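Local structure of cytochrome c-555 (Chlorobium tepidum, 4J20) at residues Y3-G8 and A79-V84. The protein carries electrons as a basic monoheme c-type cytochrome of green photosynthetic bacteria, although its role in their photosynthesis is not established. The protein carries 2 engineered substitutions. Sequence-based numbering, arbitrary orientation.
With HEB (heme b/c), chain I.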
ATOM      1  N   TYR A   3     -13.839   1.131   0.064  1.00 16.89           N
ATOM      2  CA  TYR A   3     -12.662   1.428  -0.756  1.00 14.95           C
ATOM      3  C   TYR A   3     -13.042   1.630  -2.224  1.00 18.11           C
ATOM      4  O   TYR A   3     -13.955   1.011  -2.746  1.00 18.87           O
ATOM      5  CB  TYR A   3     -11.675   0.290  -0.657  1.00 17.24           C
ATOM      6  CG  TYR A   3     -11.195   0.089   0.742  1.00 18.29           C
ATOM      7  CD1 TYR A   3     -10.540   1.100   1.407  1.00 18.02           C
ATOM      8  CD2 TYR A   3     -11.461  -1.104   1.431  1.00 17.66           C
ATOM      9  CE1 TYR A   3     -10.164   0.954   2.720  1.00 19.78           C
ATOM     10  CE2 TYR A   3     -11.069  -1.274   2.766  1.00 18.48           C
ATOM     11  CZ  TYR A   3     -10.438  -0.236   3.397  1.00 20.23           C
ATOM     12  OH  TYR A   3     -10.022  -0.375   4.696  1.00 23.03           O
ATOM     13  N   ASP A   4     -12.289   2.505  -2.886  1.00 15.27           N
ATOM     14  CA  ASP A   4     -12.452   2.767  -4.297  1.00 15.05           C
ATOM     15  C   ASP A   4     -11.087   2.522  -4.939  1.00 13.57           C
ATOM     16  O   ASP A   4     -10.250   3.429  -5.038  1.00 12.87           O
ATOM     17  CB  ASP A   4     -12.919   4.219  -4.495  1.00 14.66           C
ATOM     18  CG  ASP A   4     -13.227   4.551  -5.928  1.00 16.03           C
ATOM     19  OD1 ASP A   4     -12.796   3.832  -6.864  1.00 16.30           O
ATOM     20  OD2 ASP A   4     -13.886   5.598  -6.129  1.00 17.14           O
ATOM     21  N   ALA A   5     -10.817   1.271  -5.312  1.00 12.69           N
ATOM     22  CA  ALA A   5      -9.528   0.903  -5.856  1.00 12.97           C
ATOM     23  C   ALA A   5      -9.247   1.589  -7.190  1.00 12.71           C
ATOM     24  O   ALA A   5      -8.081   1.919  -7.458  1.00 13.69           O
ATOM     25  CB  ALA A   5      -9.447  -0.601  -6.056  1.00 13.97           C
ATOM     26  N   ALA A   6     -10.273   1.866  -7.979  1.00 12.91           N
ATOM     27  CA  ALA A   6     -10.054   2.549  -9.241  1.00 13.03           C
ATOM     28  C   ALA A   6      -9.572   3.989  -9.007  1.00 12.80           C
ATOM     29  O   ALA A   6      -8.601   4.427  -9.632  1.00 13.82           O
ATOM     30  CB  ALA A   6     -11.287   2.520 -10.117  1.00 14.85           C
ATOM     31  N   ALA A   7     -10.231   4.719  -8.099  1.00 12.69           N
ATOM     32  CA  ALA A   7      -9.737   6.060  -7.740  1.00 12.57           C
ATOM     33  C   ALA A   7      -8.383   5.912  -7.062  1.00 12.41           C
ATOM     34  O   ALA A   7      -7.478   6.761  -7.269  1.00 13.88           O
ATOM     35  CB  ALA A   7     -10.664   6.696  -6.822  1.00 15.05           C
ATOM     36  N   GLY A   8      -8.163   4.810  -6.343  1.00 12.14           N
ATOM     37  CA  GLY A   8      -6.898   4.558  -5.673  1.00 13.14           C
ATOM     38  C   GLY A   8      -5.740   4.463  -6.627  1.00 12.71           C
ATOM     39  O   GLY A   8      -4.592   4.775  -6.214  1.00 13.48           O
ATOM     40  N   ALA A  79      -5.536   3.469  -2.447  1.00 10.03           N
ATOM     41  CA  ALA A  79      -4.313   2.945  -3.060  1.00  9.66           C
ATOM     42  C   ALA A  79      -3.989   1.547  -2.535  1.00 10.02           C
ATOM     43  O   ALA A  79      -3.593   0.664  -3.323  1.00 10.63           O
ATOM     44  CB  ALA A  79      -3.163   3.891  -2.831  1.00 11.56           C
ATOM     45  N   VAL A  80      -4.173   1.308  -1.232  1.00 10.04           N
ATOM     46  CA  VAL A  80      -3.949  -0.032  -0.694  1.00 10.67           C
ATOM     47  C   VAL A  80      -4.895  -1.010  -1.367  1.00 10.64           C
ATOM     48  O   VAL A  80      -4.513  -2.124  -1.755  1.00 10.40           O
ATOM     49  CB  VAL A  80      -4.131  -0.054   0.860  1.00  9.62           C
ATOM     50  CG1 VAL A  80      -4.037  -1.492   1.377  1.00 11.77           C
ATOM     51  CG2 VAL A  80      -3.101   0.836   1.568  1.00 10.14           C
ATOM     52  N   ALA A  81      -6.161  -0.624  -1.539  1.00 10.63           N
ATOM     53  CA  ALA A  81      -7.154  -1.496  -2.176  1.00 11.08           C
ATOM     54  C   ALA A  81      -6.727  -1.854  -3.580  1.00 10.93           C
ATOM     55  O   ALA A  81      -6.870  -2.997  -4.007  1.00 11.51           O
ATOM     56  CB  ALA A  81      -8.532  -0.838  -2.170  1.00 11.97           C
ATOM     57  N   TYR A  82      -6.201  -0.859  -4.305  1.00 11.28           N
ATOM     58  CA  TYR A  82      -5.685  -1.144  -5.622  1.00 10.98           C
ATOM     59  C   TYR A  82      -4.538  -2.153  -5.583  1.00 10.67           C
ATOM     60  O   TYR A  82      -4.522  -3.143  -6.317  1.00 11.54           O
ATOM     61  CB  TYR A  82      -5.229   0.156  -6.290  1.00 12.06           C
ATOM     62  CG  TYR A  82      -4.611  -0.086  -7.631  1.00 11.66           C
ATOM     63  CD1 TYR A  82      -5.392  -0.430  -8.723  1.00 13.92           C
ATOM     64  CD2 TYR A  82      -3.240  -0.053  -7.790  1.00 13.40           C
ATOM     65  CE1 TYR A  82      -4.816  -0.706  -9.947  1.00 16.10           C
ATOM     66  CE2 TYR A  82      -2.650  -0.375  -9.047  1.00 15.95           C
ATOM     67  CZ  TYR A  82      -3.460  -0.659 -10.092  1.00 16.75           C
ATOM     68  OH  TYR A  82      -2.884  -0.929 -11.338  1.00 20.90           O
ATOM     69  N   MET A  83      -3.575  -1.907  -4.706  1.00  9.58           N
ATOM     70  CA  MET A  83      -2.404  -2.799  -4.578  1.00 10.72           C
ATOM     71  C   MET A  83      -2.832  -4.230  -4.234  1.00 10.00           C
ATOM     72  O   MET A  83      -2.341  -5.203  -4.847  1.00 11.96           O
ATOM     73  CB  MET A  83      -1.497  -2.279  -3.494  1.00 10.70           C
ATOM     74  CG  MET A  83      -0.868  -0.934  -3.864  1.00 10.95           C
ATOM     75  SD  MET A  83      -0.071  -0.054  -2.495  1.00 10.74           S
ATOM     76  CE  MET A  83       1.327  -1.125  -2.209  1.00 11.07           C
ATOM     77  N   VAL A  84      -3.714  -4.382  -3.262  1.00 10.54           N
ATOM     78  CA  VAL A  84      -4.164  -5.711  -2.862  1.00 11.54           C
ATOM     79  C   VAL A  84      -4.913  -6.391  -4.003  1.00 12.54           C
ATOM     80  O   VAL A  84      -4.666  -7.581  -4.292  1.00 13.03           O
ATOM     81  CB  VAL A  84      -5.057  -5.591  -1.621  1.00 12.50           C
ATOM     82  CG1 VAL A  84      -5.886  -6.876  -1.395  1.00 13.45           C
ATOM     83  CG2 VAL A  84      -4.254  -5.240  -0.395  1.00 12.45           C
TER
HETATM   84 FE   HEB I 107       4.531   0.950   1.158  1.00  9.31          FE
HETATM   85  CHA HEB I 107       4.706  -1.929   2.954  1.00  9.41           C
HETATM   86  CHB HEB I 107       1.121   0.633   0.979  1.00  8.32           C
HETATM   87  CHC HEB I 107       4.329   3.913  -0.484  1.00 10.13           C
HETATM   88  CHD HEB I 107       7.930   1.136   1.079  1.00 10.48           C
HETATM   89  NA  HEB I 107       3.180  -0.371   1.853  1.00  8.96           N
HETATM   90  C1A HEB I 107       3.453  -1.545   2.561  1.00  9.09           C
HETATM   91  C2A HEB I 107       2.212  -2.233   2.789  1.00  9.23           C
HETATM   92  C3A HEB I 107       1.241  -1.530   2.216  1.00  8.49           C
HETATM   93  C4A HEB I 107       1.826  -0.366   1.629  1.00  8.64           C
HETATM   94  CMA HEB I 107      -0.246  -1.849   2.181  1.00 10.21           C
HETATM   95  CAA HEB I 107       2.112  -3.574   3.517  1.00 10.28           C
HETATM   96  CBA HEB I 107       1.610  -3.391   4.952  1.00 10.69           C
HETATM   97  CGA HEB I 107       1.571  -4.659   5.770  1.00 11.49           C
HETATM   98  O1A HEB I 107       2.056  -5.740   5.325  1.00 12.14           O
HETATM   99  O2A HEB I 107       1.083  -4.550   6.923  1.00 14.43           O
HETATM  100  NB  HEB I 107       3.034   2.049   0.384  1.00  9.52           N
HETATM  101  C1B HEB I 107       1.670   1.773   0.443  1.00  8.56           C
HETATM  102  C2B HEB I 107       0.925   2.866  -0.104  1.00  8.92           C
HETATM  103  C3B HEB I 107       1.815   3.775  -0.537  1.00  9.53           C
HETATM  104  C4B HEB I 107       3.143   3.299  -0.227  1.00  8.64           C
HETATM  105  CMB HEB I 107      -0.578   2.831  -0.226  1.00  9.90           C
HETATM  106  CAB HEB I 107       1.589   5.104  -1.216  1.00  9.70           C
HETATM  107  CBB HEB I 107       0.605   6.010  -0.461  1.00 11.50           C
HETATM  108  NC  HEB I 107       5.874   2.226   0.419  1.00  9.71           N
HETATM  109  C1C HEB I 107       5.585   3.427  -0.209  1.00  9.20           C
HETATM  110  C2C HEB I 107       6.811   4.105  -0.552  1.00  9.88           C
HETATM  111  C3C HEB I 107       7.812   3.301  -0.174  1.00 10.14           C
HETATM  112  C4C HEB I 107       7.259   2.163   0.474  1.00  9.54           C
HETATM  113  CMC HEB I 107       6.845   5.410  -1.346  1.00 11.44           C
HETATM  114  CAC HEB I 107       9.312   3.492  -0.374  1.00 11.46           C
HETATM  115  CBC HEB I 107       9.924   4.767   0.203  1.00 12.42           C
HETATM  116  ND  HEB I 107       6.027  -0.181   1.892  1.00  9.70           N
HETATM  117  C1D HEB I 107       7.385   0.080   1.756  1.00  9.48           C
HETATM  118  C2D HEB I 107       8.152  -0.950   2.366  1.00  9.64           C
HETATM  119  C3D HEB I 107       7.192  -1.872   2.929  1.00 10.87           C
HETATM  120  C4D HEB I 107       5.895  -1.345   2.601  1.00  9.97           C
HETATM  121  CMD HEB I 107       9.652  -1.081   2.456  1.00 11.27           C
HETATM  122  CAD HEB I 107       7.478  -3.161   3.680  1.00 11.13           C
HETATM  123  CBD HEB I 107       7.725  -2.961   5.193  1.00 12.31           C
HETATM  124  CGD HEB I 107       7.966  -4.259   5.860  1.00 13.08           C
HETATM  125  O1D HEB I 107       7.048  -5.094   5.859  1.00 15.70           O
HETATM  126  O2D HEB I 107       9.046  -4.503   6.338  1.00 15.01           O
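Ala81 CB sits between two residues of 3-8, 3.7 Å from Tyr3 CB and 4.0 Å from Ala5 CB. Ala5 CB in turn lies over the backbone of 79-84, 3.7 Å from Tyr82 N. Tyr82 CB packs against the carbonyl, 3.6 Å from Ala5 O. The Tyr82 ring meets that of Tyr12. The nearest CA pair of the two segments is at Gly8 and Ala79, with 4.0 Å between Gly8 CA and Ala79 CA; a CB on Gly8 would clash with Ala79 N. Asp4 caps helix 5-15: its OD1 accepts from Ala7 N at 3.0 Å, from above the carboxylate plane. Ala79 CB touches both Gly8 O and heme CMB, and Val80 and Met83 continue the heme side of helix 73-85. Met83 bends at chi3 (69°) and brings CE to 3.6 Å from heme CHB, while Val80 CG2 lies 3.7 Å from heme CMB. An alanine at Met83 lacks SD and CE and would probably open a gap beside heme CHB and CMB. This is the packing of N- and C-terminal helices known from the cytochrome c fold. No hydrogen bond joins the two segments, so their contact rests on apolar and backbone packing of Gly8, the alanines and the CB atoms of Tyr3 and Tyr82.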